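Local coordinates for putative iron binding protein (Bordetella pertussis Tohama I, PDB 1Y9U) that binds ferric iron through tyrosine side chains as a periplasmic solute-binding protein, probably to deliver it to an iron-uptake system of the inner membrane, at residues A[9-14]-A[52-57]; A[41-46]-A[68-73]; A[101-106]-A[274-279]; A[233-238]-A[293-298]. All coordinates share one frame; numbering follows the deposited sequence.

Interaction 1: residues A[9-14]-A[52-57]; sequences SLYTTR and DKSPAD
Ser9, near the start of strand 7-12, and Tyr11, two residues on and so on the same side of that strand, meet the loop 52-57 that leads into strand 58-62. Ser9 is gripped through its backbone. Its N gives a 2.8 Å bond to OD2 of Asp57, arriving on the anti lone pair, and its O accepts from Asp57 N at 2.9 Å in the carbonyl plane, so a single aspartate closes both bonds. The small Ser9 side chain lets the loop lie close: CB is 3.4 Å from Pro55 O, and a water held by Ser9 OG donates to both Pro55 O and Asp57 OD2. The hydroxyl also bonds to Asn35. The Tyr11 ring lies over Ala56, whose CB stands 3.5 Å from the ring centroid and only 7° off its normal, a CH-pi contact that suits a lone methyl. Farther out, Tyr11 OH passes Pro55 CD at 3.4 Å and bonds to Glu50, an acceptor it shares with Ser54 OG. Backbone bonds from Ser9 and Tyr11 to Val58 carry the pairing on into the parallel strands 7-12 and 58-62, the beta-alpha-beta topology of a periplasmic binding protein lobe.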
loop_
_atom_site.group_PDB
_atom_site.type_symbol
_atom_site.label_atom_id
_atom_site.label_comp_id
_atom_site.label_asym_id
_atom_site.label_seq_id
_atom_site.Cartn_x
_atom_site.Cartn_y
_atom_site.Cartn_z
ATOM N N SER A 9 -13.670 -8.459 18.050
ATOM C CA SER A 9 -14.296 -8.200 16.762
ATOM C C SER A 9 -13.397 -7.352 15.854
ATOM O O SER A 9 -13.045 -6.234 16.176
ATOM C CB SER A 9 -15.657 -7.526 16.945
ATOM O OG SER A 9 -16.551 -8.404 17.610
ATOM N N LEU A 10 -13.055 -7.920 14.706
ATOM C CA LEU A 10 -12.236 -7.233 13.699
ATOM C C LEU A 10 -13.123 -6.724 12.586
ATOM O O LEU A 10 -13.697 -7.517 11.859
ATOM C CB LEU A 10 -11.210 -8.202 13.130
ATOM C CG LEU A 10 -10.340 -7.662 11.975
ATOM C CD1 LEU A 10 -9.445 -6.520 12.431
ATOM C CD2 LEU A 10 -9.523 -8.793 11.372
ATOM N N TYR A 11 -13.232 -5.411 12.464
ATOM C CA TYR A 11 -13.910 -4.800 11.320
ATOM C C TYR A 11 -12.839 -4.514 10.275
ATOM O O TYR A 11 -11.911 -3.764 10.549
ATOM C CB TYR A 11 -14.577 -3.478 11.704
ATOM C CG TYR A 11 -15.904 -3.569 12.449
ATOM C CD1 TYR A 11 -16.168 -4.579 13.373
ATOM C CD2 TYR A 11 -16.882 -2.611 12.241
ATOM C CE1 TYR A 11 -17.374 -4.624 14.049
ATOM C CE2 TYR A 11 -18.083 -2.657 12.917
ATOM C CZ TYR A 11 -18.318 -3.662 13.806
ATOM O OH TYR A 11 -19.516 -3.692 14.480
ATOM N N THR A 12 -12.998 -5.080 9.080
ATOM C CA THR A 12 -11.961 -5.027 8.050
ATOM C C THR A 12 -12.517 -4.737 6.675
ATOM O O THR A 12 -13.514 -5.318 6.278
ATOM C CB THR A 12 -11.181 -6.342 8.011
ATOM O OG1 THR A 12 -10.269 -6.328 6.894
ATOM C CG2 THR A 12 -12.112 -7.566 7.833
ATOM N N THR A 13 -11.838 -3.858 5.941
ATOM C CA THR A 13 -12.176 -3.607 4.544
ATOM C C THR A 13 -11.361 -4.506 3.622
ATOM O O THR A 13 -11.527 -4.461 2.391
ATOM C CB THR A 13 -11.951 -2.136 4.171
ATOM O OG1 THR A 13 -10.540 -1.851 4.141
ATOM C CG2 THR A 13 -12.562 -1.156 5.202
ATOM N N ARG A 14 -10.437 -5.281 4.196
ATOM C CA ARG A 14 -9.692 -6.304 3.459
ATOM C C ARG A 14 -10.465 -7.611 3.449
ATOM O O ARG A 14 -10.956 -8.032 4.508
ATOM C CB ARG A 14 -8.322 -6.541 4.110
ATOM C CG ARG A 14 -7.499 -5.293 4.294
ATOM C CD ARG A 14 -6.004 -5.560 4.156
ATOM N NE ARG A 14 -5.656 -5.675 2.732
ATOM C CZ ARG A 14 -4.412 -5.717 2.265
ATOM N NH1 ARG A 14 -3.374 -5.714 3.088
ATOM N NH2 ARG A 14 -4.204 -5.785 0.974
ATOM N N ASP A 52 -21.474 4.472 20.719
ATOM C CA ASP A 52 -20.715 4.107 21.920
ATOM C C ASP A 52 -20.697 2.605 22.205
ATOM O O ASP A 52 -19.752 2.107 22.829
ATOM C CB ASP A 52 -21.281 4.835 23.148
ATOM C CG ASP A 52 -20.694 6.219 23.342
ATOM O OD1 ASP A 52 -20.777 6.744 24.480
ATOM O OD2 ASP A 52 -20.143 6.872 22.432
ATOM N N LYS A 53 -21.736 1.889 21.771
ATOM C CA LYS A 53 -21.810 0.445 21.967
ATOM C C LYS A 53 -21.421 -0.378 20.734
ATOM O O LYS A 53 -21.692 -1.579 20.684
ATOM C CB LYS A 53 -23.215 0.036 22.445
ATOM C CG LYS A 53 -23.620 0.589 23.812
ATOM C CD LYS A 53 -22.538 0.327 24.835
ATOM C CE LYS A 53 -23.038 0.444 26.240
ATOM N NZ LYS A 53 -21.894 0.521 27.170
ATOM N N SER A 54 -20.769 0.244 19.753
ATOM C CA SER A 54 -20.285 -0.498 18.584
ATOM C C SER A 54 -19.444 -1.675 19.063
ATOM O O SER A 54 -18.555 -1.475 19.906
ATOM C CB SER A 54 -19.434 0.397 17.685
ATOM O OG SER A 54 -18.877 -0.360 16.613
ATOM N N PRO A 55 -19.701 -2.885 18.562
ATOM C CA PRO A 55 -18.893 -4.056 18.921
ATOM C C PRO A 55 -17.457 -4.029 18.398
ATOM O O PRO A 55 -16.678 -4.892 18.788
ATOM C CB PRO A 55 -19.613 -5.221 18.237
ATOM C CG PRO A 55 -20.911 -4.712 17.817
ATOM C CD PRO A 55 -20.788 -3.253 17.643
ATOM N N ALA A 56 -17.124 -3.106 17.503
ATOM C CA ALA A 56 -15.788 -3.119 16.887
ATOM C C ALA A 56 -14.669 -2.982 17.921
ATOM O O ALA A 56 -14.698 -2.090 18.776
ATOM C CB ALA A 56 -15.670 -2.005 15.868
ATOM N N ASP A 57 -13.670 -3.852 17.796
ATOM C CA ASP A 57 -12.473 -3.806 18.630
ATOM C C ASP A 57 -11.258 -3.276 17.870
ATOM O O ASP A 57 -10.542 -2.414 18.364
ATOM C CB ASP A 57 -12.169 -5.201 19.201
ATOM C CG ASP A 57 -13.142 -5.609 20.276
ATOM O OD1 ASP A 57 -13.314 -4.801 21.206
ATOM O OD2 ASP A 57 -13.722 -6.707 20.262
HETATM O O HOH W 1 -16.810 -7.324 19.988
#

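Interaction 2: residues A[41-46]-A[68-73]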
loop_
_atom_site.group_PDB
_atom_site.type_symbol
_atom_site.label_atom_id
_atom_site.label_comp_id
_atom_site.label_asym_id
_atom_site.label_seq_id
_atom_site.Cartn_x
_atom_site.Cartn_y
_atom_site.Cartn_z
ATOM N N ASP A 41 -16.999 -1.023 2.047
ATOM C CA ASP A 41 -16.697 0.409 2.062
ATOM C C ASP A 41 -17.469 1.122 3.174
ATOM O O ASP A 41 -18.350 0.535 3.793
ATOM C CB ASP A 41 -16.987 1.034 0.688
ATOM C CG ASP A 41 -15.799 1.805 0.139
ATOM O OD1 ASP A 41 -15.414 2.828 0.756
ATOM O OD2 ASP A 41 -15.177 1.458 -0.890
ATOM N N GLY A 42 -17.087 2.362 3.458
ATOM C CA GLY A 42 -17.748 3.170 4.469
ATOM C C GLY A 42 -17.499 2.701 5.892
ATOM O O GLY A 42 -18.401 2.729 6.730
ATOM N N LEU A 43 -16.269 2.288 6.177
ATOM C CA LEU A 43 -15.933 1.802 7.512
ATOM C C LEU A 43 -16.109 2.892 8.565
ATOM O O LEU A 43 -16.715 2.650 9.609
ATOM C CB LEU A 43 -14.505 1.251 7.544
ATOM C CG LEU A 43 -13.971 0.808 8.910
ATOM C CD1 LEU A 43 -14.810 -0.320 9.476
ATOM C CD2 LEU A 43 -12.529 0.384 8.774
ATOM N N LEU A 44 -15.580 4.085 8.299
ATOM C CA LEU A 44 -15.743 5.217 9.214
ATOM C C LEU A 44 -17.209 5.431 9.559
ATOM O O LEU A 44 -17.568 5.598 10.719
ATOM C CB LEU A 44 -15.184 6.503 8.602
ATOM C CG LEU A 44 -15.468 7.817 9.337
ATOM C CD1 LEU A 44 -14.959 7.757 10.762
ATOM C CD2 LEU A 44 -14.863 8.989 8.599
ATOM N N GLU A 45 -18.045 5.419 8.531
ATOM C CA GLU A 45 -19.454 5.737 8.689
ATOM C C GLU A 45 -20.206 4.663 9.476
ATOM O O GLU A 45 -21.054 4.991 10.311
ATOM C CB GLU A 45 -20.090 5.969 7.309
ATOM C CG GLU A 45 -19.774 7.337 6.705
ATOM C CD GLU A 45 -18.400 7.449 6.045
ATOM O OE1 GLU A 45 -17.757 6.414 5.727
ATOM O OE2 GLU A 45 -17.959 8.601 5.831
ATOM N N ARG A 46 -19.895 3.390 9.226
ATOM C CA ARG A 46 -20.513 2.284 9.966
ATOM C C ARG A 46 -20.162 2.332 11.450
ATOM O O ARG A 46 -21.024 2.125 12.285
ATOM C CB ARG A 46 -20.107 0.919 9.401
ATOM C CG ARG A 46 -20.872 -0.277 10.022
ATOM C CD ARG A 46 -20.279 -1.637 9.694
ATOM N NE ARG A 46 -21.282 -2.670 9.394
ATOM C CZ ARG A 46 -21.579 -3.723 10.165
ATOM N NH1 ARG A 46 -20.985 -3.926 11.334
ATOM N NH2 ARG A 46 -22.504 -4.589 9.769
ATOM N N ILE A 68 -5.983 7.578 8.548
ATOM C CA ILE A 68 -6.026 8.901 9.160
ATOM C C ILE A 68 -7.460 9.405 9.224
ATOM O O ILE A 68 -7.838 10.051 10.192
ATOM C CB ILE A 68 -5.093 9.877 8.404
ATOM C CG1 ILE A 68 -3.649 9.361 8.505
ATOM C CG2 ILE A 68 -5.278 11.329 8.898
ATOM C CD1 ILE A 68 -2.635 10.258 9.119
ATOM N N ASP A 69 -8.271 9.074 8.224
ATOM C CA ASP A 69 -9.681 9.450 8.250
ATOM C C ASP A 69 -10.399 8.819 9.444
ATOM O O ASP A 69 -11.278 9.445 10.039
ATOM C CB ASP A 69 -10.382 9.071 6.943
ATOM C CG ASP A 69 -10.066 10.032 5.804
ATOM O OD1 ASP A 69 -10.562 9.782 4.688
ATOM O OD2 ASP A 69 -9.320 11.025 5.919
ATOM N N LEU A 70 -10.045 7.581 9.798
ATOM C CA LEU A 70 -10.634 6.948 10.983
ATOM C C LEU A 70 -10.237 7.696 12.251
ATOM O O LEU A 70 -11.074 7.939 13.125
ATOM C CB LEU A 70 -10.201 5.485 11.118
ATOM C CG LEU A 70 -10.622 4.536 10.002
ATOM C CD1 LEU A 70 -9.946 3.183 10.161
ATOM C CD2 LEU A 70 -12.133 4.382 9.945
ATOM N N VAL A 71 -8.971 8.085 12.341
ATOM C CA VAL A 71 -8.446 8.775 13.520
ATOM C C VAL A 71 -9.112 10.143 13.639
ATOM O O VAL A 71 -9.660 10.492 14.692
ATOM C CB VAL A 71 -6.906 8.883 13.476
ATOM C CG1 VAL A 71 -6.380 9.712 14.644
ATOM C CG2 VAL A 71 -6.302 7.479 13.504
ATOM N N ASN A 72 -9.097 10.894 12.543
ATOM C CA ASN A 72 -9.709 12.219 12.514
ATOM C C ASN A 72 -11.227 12.161 12.691
ATOM O O ASN A 72 -11.834 13.110 13.217
ATOM C CB ASN A 72 -9.358 12.956 11.217
ATOM C CG ASN A 72 -7.909 13.393 11.160
ATOM O OD1 ASN A 72 -7.401 13.729 10.088
ATOM N ND2 ASN A 72 -7.228 13.381 12.303
ATOM N N GLY A 73 -11.839 11.050 12.286
ATOM C CA GLY A 73 -13.270 10.843 12.420
ATOM C C GLY A 73 -13.748 10.409 13.802
ATOM O O GLY A 73 -14.957 10.224 14.003
#
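Three leucines make the core of this helix-to-helix contact, and their branches interleave without a single hydrogen bond between 41-46 and 68-73. Leu70 reaches across with CG anti to its carbonyl carbon (chi1 -63°), which carries its end closer to the facing helix than its CB direction alone would suggest. Its two methyls divide the work. CD2 settles on the backbone of Leu44, 3.8 Å from Leu44 CA, while CD1 meets CD2 of Leu43 at 4.1 Å, the Leu43 and Leu70 side chains crossing at about a right angle. The CB of Leu44 points toward the other helix; with CG anti to its own backbone N (chi1 171°), the side chain forks over the last turn of 68-73: CD2 comes to 3.9 Å from Asp69 O and CD1 to 3.9 Å from Gly73 CA. Glycine suits that last position because a beta carbon there would run into the Leu44 methyl. Flexible, branched leucines fit such a surface well, since each can offer two methyls to different neighbours. Gly42 is the N-cap of helix 43-50. Beyond the pair, Leu43 also packs on Tyr11 of strand 7-12, Leu44 and Leu70 share Val75, and Leu70 touches Thr76 of the short strand 76-77.

Interaction 3: residues A[101-106]-A[274-279]; sequences ALSLRD and NYEYPV
Glu276 follows helix 264-273, just after Tyr275, the C-prime residue of the Schellman motif that ends it, and its side chain runs alongside Arg105 of strand 100-112. Its CB passes Leu104 O at 3.7 Å; CG then lies 4.0 Å from Arg105 CG, so the aliphatic parts of the two residues pack side by side before their charges meet. The chain is extended beyond CG (chi2 167°), placing the carboxylate between Ser103 and Arg105. OE1 takes a 2.7 Å hydrogen bond from Ser103 OG, which comes in from above the carboxylate plane. OE2 accepts from Arg105 NH1 at 2.9 Å on its anti lone pair; this salt bridge lies in the guanidinium plane, while the carboxylate stands almost perpendicular to it (89°). Asn274 ND2 adds a second bond to OE2, also from above the carboxylate plane, its own oxygen being held by His203. Arg14 NH2 makes a further salt bridge to Glu276 OE2. Next to this cluster along the strands, Leu104 and Tyr277 form an antiparallel hydrogen-bonded pair, and Val279 CG1 packs against the backbone of Ala101 and Leu102. A buried carboxylate gripped by two arginines is probably ionised, and it would partly offset the positive charge beside the iron-ligating tyrosines: Arg105 touches Tyr199 and, through NH2, makes a weak bond to Tyr143.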
loop_
_atom_site.group_PDB
_atom_site.type_symbol
_atom_site.label_atom_id
_atom_site.label_comp_id
_atom_site.label_asym_id
_atom_site.label_seq_id
_atom_site.Cartn_x
_atom_site.Cartn_y
_atom_site.Cartn_z
ATOM N N ALA A 101 0.933 0.683 10.701
ATOM C CA ALA A 101 1.081 -0.096 9.468
ATOM C C ALA A 101 1.264 -1.569 9.783
ATOM O O ALA A 101 1.915 -1.932 10.752
ATOM C CB ALA A 101 2.262 0.398 8.640
ATOM N N LEU A 102 0.672 -2.404 8.935
ATOM C CA LEU A 102 0.814 -3.857 8.967
ATOM C C LEU A 102 1.500 -4.436 7.740
ATOM O O LEU A 102 2.095 -5.514 7.838
ATOM C CB LEU A 102 -0.554 -4.514 9.142
ATOM C CG LEU A 102 -1.308 -4.176 10.432
ATOM C CD1 LEU A 102 -2.663 -4.870 10.416
ATOM C CD2 LEU A 102 -0.539 -4.590 11.682
ATOM N N SER A 103 1.448 -3.737 6.598
ATOM C CA SER A 103 2.193 -4.164 5.426
ATOM C C SER A 103 2.453 -2.959 4.553
ATOM O O SER A 103 1.801 -1.931 4.701
ATOM C CB SER A 103 1.423 -5.210 4.636
ATOM O OG SER A 103 0.269 -4.633 4.054
ATOM N N LEU A 104 3.423 -3.099 3.653
ATOM C CA LEU A 104 3.865 -2.026 2.767
ATOM C C LEU A 104 3.485 -2.345 1.336
ATOM O O LEU A 104 3.652 -3.485 0.882
ATOM C CB LEU A 104 5.376 -1.811 2.840
ATOM C CG LEU A 104 5.961 -1.735 4.249
ATOM C CD1 LEU A 104 7.463 -1.514 4.171
ATOM C CD2 LEU A 104 5.290 -0.659 5.081
ATOM N N ARG A 105 3.033 -1.317 0.624
ATOM C CA ARG A 105 2.577 -1.386 -0.768
ATOM C C ARG A 105 3.394 -0.389 -1.574
ATOM O O ARG A 105 3.006 0.762 -1.736
ATOM C CB ARG A 105 1.099 -1.056 -0.780
ATOM C CG ARG A 105 0.273 -2.158 -0.103
ATOM C CD ARG A 105 -1.093 -1.730 0.329
ATOM N NE ARG A 105 -1.918 -1.215 -0.753
ATOM C CZ ARG A 105 -2.762 -1.930 -1.489
ATOM N NH1 ARG A 105 -2.941 -3.227 -1.318
ATOM N NH2 ARG A 105 -3.456 -1.318 -2.422
ATOM N N ASP A 106 4.531 -0.859 -2.063
ATOM C CA ASP A 106 5.482 -0.052 -2.794
ATOM C C ASP A 106 5.092 0.132 -4.232
ATOM O O ASP A 106 4.646 -0.812 -4.906
ATOM C CB ASP A 106 6.928 -0.562 -2.672
ATOM C CG ASP A 106 7.120 -2.023 -2.997
ATOM O OD1 ASP A 106 6.330 -2.879 -2.554
ATOM O OD2 ASP A 106 8.114 -2.381 -3.622
ATOM N N ASN A 274 -1.392 -11.141 -0.003
ATOM C CA ASN A 274 -1.564 -10.268 -1.176
ATOM C C ASN A 274 -0.208 -9.901 -1.770
ATOM O O ASN A 274 -0.130 -8.927 -2.487
ATOM C CB ASN A 274 -2.358 -8.968 -0.868
ATOM C CG ASN A 274 -2.732 -8.166 -2.124
ATOM O OD1 ASN A 274 -3.175 -8.737 -3.117
ATOM N ND2 ASN A 274 -2.548 -6.833 -2.075
ATOM N N TYR A 275 0.839 -10.681 -1.482
ATOM C CA TYR A 275 2.199 -10.482 -1.989
ATOM C C TYR A 275 2.760 -9.103 -1.657
ATOM O O TYR A 275 3.506 -8.536 -2.425
ATOM C CB TYR A 275 2.272 -10.755 -3.492
ATOM C CG TYR A 275 1.966 -12.192 -3.813
ATOM C CD1 TYR A 275 0.811 -12.561 -4.493
ATOM C CD2 TYR A 275 2.845 -13.197 -3.439
ATOM C CE1 TYR A 275 0.547 -13.888 -4.780
ATOM C CE2 TYR A 275 2.573 -14.505 -3.705
ATOM C CZ TYR A 275 1.448 -14.850 -4.379
ATOM O OH TYR A 275 1.229 -16.185 -4.641
ATOM N N GLU A 276 2.358 -8.579 -0.509
ATOM C CA GLU A 276 2.835 -7.318 -0.002
ATOM C C GLU A 276 4.117 -7.541 0.799
ATOM O O GLU A 276 4.619 -8.673 0.912
ATOM C CB GLU A 276 1.742 -6.652 0.838
ATOM C CG GLU A 276 0.582 -6.173 -0.017
ATOM C CD GLU A 276 -0.637 -5.786 0.765
ATOM O OE1 GLU A 276 -0.707 -6.048 1.991
ATOM O OE2 GLU A 276 -1.584 -5.294 0.128
ATOM N N TYR A 277 4.696 -6.438 1.267
ATOM C CA TYR A 277 5.947 -6.494 2.015
ATOM C C TYR A 277 5.609 -6.346 3.491
ATOM O O TYR A 277 4.911 -5.422 3.868
ATOM C CB TYR A 277 6.894 -5.386 1.521
ATOM C CG TYR A 277 8.373 -5.671 1.772
ATOM C CD1 TYR A 277 9.191 -6.197 0.769
ATOM C CD2 TYR A 277 8.946 -5.424 3.014
ATOM C CE1 TYR A 277 10.525 -6.443 0.989
ATOM C CE2 TYR A 277 10.288 -5.703 3.248
ATOM C CZ TYR A 277 11.066 -6.198 2.229
ATOM O OH TYR A 277 12.408 -6.472 2.460
ATOM N N PRO A 278 6.114 -7.232 4.349
ATOM C CA PRO A 278 5.787 -7.131 5.772
ATOM C C PRO A 278 6.393 -5.893 6.410
ATOM O O PRO A 278 7.460 -5.452 6.024
ATOM C CB PRO A 278 6.385 -8.397 6.376
ATOM C CG PRO A 278 7.210 -9.016 5.345
ATOM C CD PRO A 278 7.006 -8.355 4.046
ATOM N N VAL A 279 5.710 -5.342 7.395
ATOM C CA VAL A 279 6.286 -4.221 8.149
ATOM C C VAL A 279 7.405 -4.660 9.104
ATOM O O VAL A 279 8.337 -3.913 9.353
ATOM C CB VAL A 279 5.183 -3.430 8.924
ATOM C CG1 VAL A 279 4.589 -4.229 10.087
ATOM C CG2 VAL A 279 5.715 -2.105 9.414
#

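Interaction 4: residues A[233-238]-A[293-298]; sequences GGTHVN and GPLKVD
A single beta bridge between Thr235 and Val297 ties segment 233-238, which runs into strand 237-245, to the loop that joins helix 287-291 to helix 303-318. Its two bonds both involve the backbone of Thr235. Thr235 N donates to Lys296 O at 2.8 Å, almost straight at 173° and in the carbonyl plane. The return bond, from Asp298 N to Thr235 O at 3.0 Å, reaches its acceptor from above the carbonyl plane. Such close approach depends on Gly234, whose CA lies 3.5 Å from Lys296 O and where a beta carbon would collide with Asp298 N. In the fold, the bridge adds a loop beside the strand that pairs antiparallel with strand 100-112, and Val297 also touches Leu104 there. Val237 supplies the apolar part: its CG2 meets CG1 of Val297 at 4.0 Å, the beta-branched side chains crossing at about a right angle. Leu295 brings its CD1 to 4.1 Å from Thr235 CB, while Thr235 OG1 bonds to Pro225 O and takes a bond from a water that in turn accepts from Lys296 N. A second water accepts from Gly234 N and donates to Asp298 OD1 at 2.7 Å, the same oxygen that bonds to Leu300 N. Lys296 lays its CG against Gly233 O at 3.4 Å, and the rest of this exposed, bent chain leads away from 233-238.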
loop_
_atom_site.group_PDB
_atom_site.type_symbol
_atom_site.label_atom_id
_atom_site.label_comp_id
_atom_site.label_asym_id
_atom_site.label_seq_id
_atom_site.Cartn_x
_atom_site.Cartn_y
_atom_site.Cartn_z
ATOM N N GLY A 233 18.114 7.921 -0.656
ATOM C CA GLY A 233 16.682 8.028 -0.882
ATOM C C GLY A 233 15.983 6.686 -0.861
ATOM O O GLY A 233 16.625 5.634 -0.997
ATOM N N GLY A 234 14.660 6.733 -0.696
ATOM C CA GLY A 234 13.873 5.531 -0.550
ATOM C C GLY A 234 12.702 5.442 -1.505
ATOM O O GLY A 234 12.314 6.408 -2.160
ATOM N N THR A 235 12.124 4.250 -1.552
ATOM C CA THR A 235 10.987 3.922 -2.408
ATOM C C THR A 235 9.686 4.313 -1.737
ATOM O O THR A 235 9.528 4.144 -0.529
ATOM C CB THR A 235 11.017 2.411 -2.685
ATOM O OG1 THR A 235 12.204 2.079 -3.427
ATOM C CG2 THR A 235 9.808 1.959 -3.516
ATOM N N HIS A 236 8.752 4.836 -2.526
ATOM C CA HIS A 236 7.439 5.196 -2.064
ATOM C C HIS A 236 6.638 3.972 -1.669
ATOM O O HIS A 236 6.499 3.034 -2.448
ATOM C CB HIS A 236 6.669 5.928 -3.167
ATOM C CG HIS A 236 5.270 6.276 -2.774
ATOM N ND1 HIS A 236 4.138 5.621 -3.220
ATOM C CD2 HIS A 236 4.840 7.224 -1.917
ATOM C CE1 HIS A 236 3.071 6.176 -2.658
ATOM N NE2 HIS A 236 3.476 7.146 -1.861
ATOM N N VAL A 237 6.067 4.020 -0.472
ATOM C CA VAL A 237 5.136 3.005 -0.015
ATOM C C VAL A 237 3.845 3.619 0.512
ATOM O O VAL A 237 3.839 4.665 1.183
ATOM C CB VAL A 237 5.740 2.056 1.063
ATOM C CG1 VAL A 237 7.036 1.433 0.581
ATOM C CG2 VAL A 237 5.912 2.741 2.429
ATOM N N ASN A 238 2.731 3.001 0.153
ATOM C CA ASN A 238 1.515 3.163 0.957
ATOM C C ASN A 238 1.430 1.913 1.860
ATOM O O ASN A 238 2.343 1.071 1.873
ATOM C CB ASN A 238 0.229 3.420 0.122
ATOM C CG ASN A 238 -0.832 4.271 0.864
ATOM O OD1 ASN A 238 -0.956 4.228 2.072
ATOM N ND2 ASN A 238 -1.570 5.115 0.102
ATOM N N GLY A 293 14.862 -7.672 -4.959
ATOM C CA GLY A 293 16.099 -7.153 -4.396
ATOM C C GLY A 293 15.829 -6.340 -3.149
ATOM O O GLY A 293 14.720 -6.306 -2.652
ATOM N N PRO A 294 16.847 -5.670 -2.632
ATOM C CA PRO A 294 16.715 -4.958 -1.364
ATOM C C PRO A 294 15.744 -3.777 -1.478
ATOM O O PRO A 294 15.771 -3.025 -2.450
ATOM C CB PRO A 294 18.152 -4.478 -1.103
ATOM C CG PRO A 294 18.752 -4.399 -2.428
ATOM C CD PRO A 294 18.201 -5.546 -3.196
ATOM N N LEU A 295 14.861 -3.657 -0.498
ATOM C CA LEU A 295 13.927 -2.545 -0.399
ATOM C C LEU A 295 14.474 -1.492 0.559
ATOM O O LEU A 295 14.781 -1.804 1.702
ATOM C CB LEU A 295 12.558 -3.030 0.099
ATOM C CG LEU A 295 11.504 -1.954 0.403
ATOM C CD1 LEU A 295 11.086 -1.200 -0.832
ATOM C CD2 LEU A 295 10.285 -2.571 1.083
ATOM N N LYS A 296 14.606 -0.269 0.076
ATOM C CA LYS A 296 14.880 0.899 0.897
ATOM C C LYS A 296 13.570 1.665 0.948
ATOM O O LYS A 296 13.068 2.129 -0.073
ATOM C CB LYS A 296 16.002 1.758 0.284
ATOM C CG LYS A 296 16.464 2.930 1.126
ATOM C CD LYS A 296 17.013 2.522 2.486
ATOM C CE LYS A 296 17.946 3.586 3.093
ATOM N NZ LYS A 296 17.595 3.913 4.521
ATOM N N VAL A 297 12.997 1.759 2.133
ATOM C CA VAL A 297 11.717 2.427 2.323
ATOM C C VAL A 297 11.941 3.912 2.554
ATOM O O VAL A 297 12.798 4.297 3.339
ATOM C CB VAL A 297 10.946 1.835 3.528
ATOM C CG1 VAL A 297 9.663 2.571 3.764
ATOM C CG2 VAL A 297 10.708 0.348 3.345
ATOM N N ASP A 298 11.180 4.749 1.852
ATOM C CA ASP A 298 11.218 6.187 2.074
ATOM C C ASP A 298 11.102 6.482 3.566
ATOM O O ASP A 298 10.198 5.973 4.228
ATOM C CB ASP A 298 10.079 6.805 1.267
ATOM C CG ASP A 298 10.136 8.297 1.183
ATOM O OD1 ASP A 298 11.005 8.952 1.811
ATOM O OD2 ASP A 298 9.292 8.896 0.486
HETATM O O HOH W 2 13.263 9.383 0.360
HETATM O O HOH W 3 14.138 0.240 -2.753
#

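In the fold
Interactions 1 and 3 are buried, whereas 2 and 4 are partly open to solvent. Interactions 1, 3 and 4 all reach the same mixed sheet; interaction 2 joins two helices packed next to interaction 1. Chemistry follows place: leucine methyls on each other and on backbone between the helices, with no hydrogen bond across; backbone and carboxylate bonds, a bridging water and a tyrosine face along strand 7-12; a single backbone bridge flanked by two waters in interaction 4; and ionic groups near the chain centre in interaction 3. Arg14 ties interaction 1 to interaction 3, whose Arg105 N lies 2.8 Å from Asn238 O of interaction 4, a probable hydrogen bond between neighbouring strands.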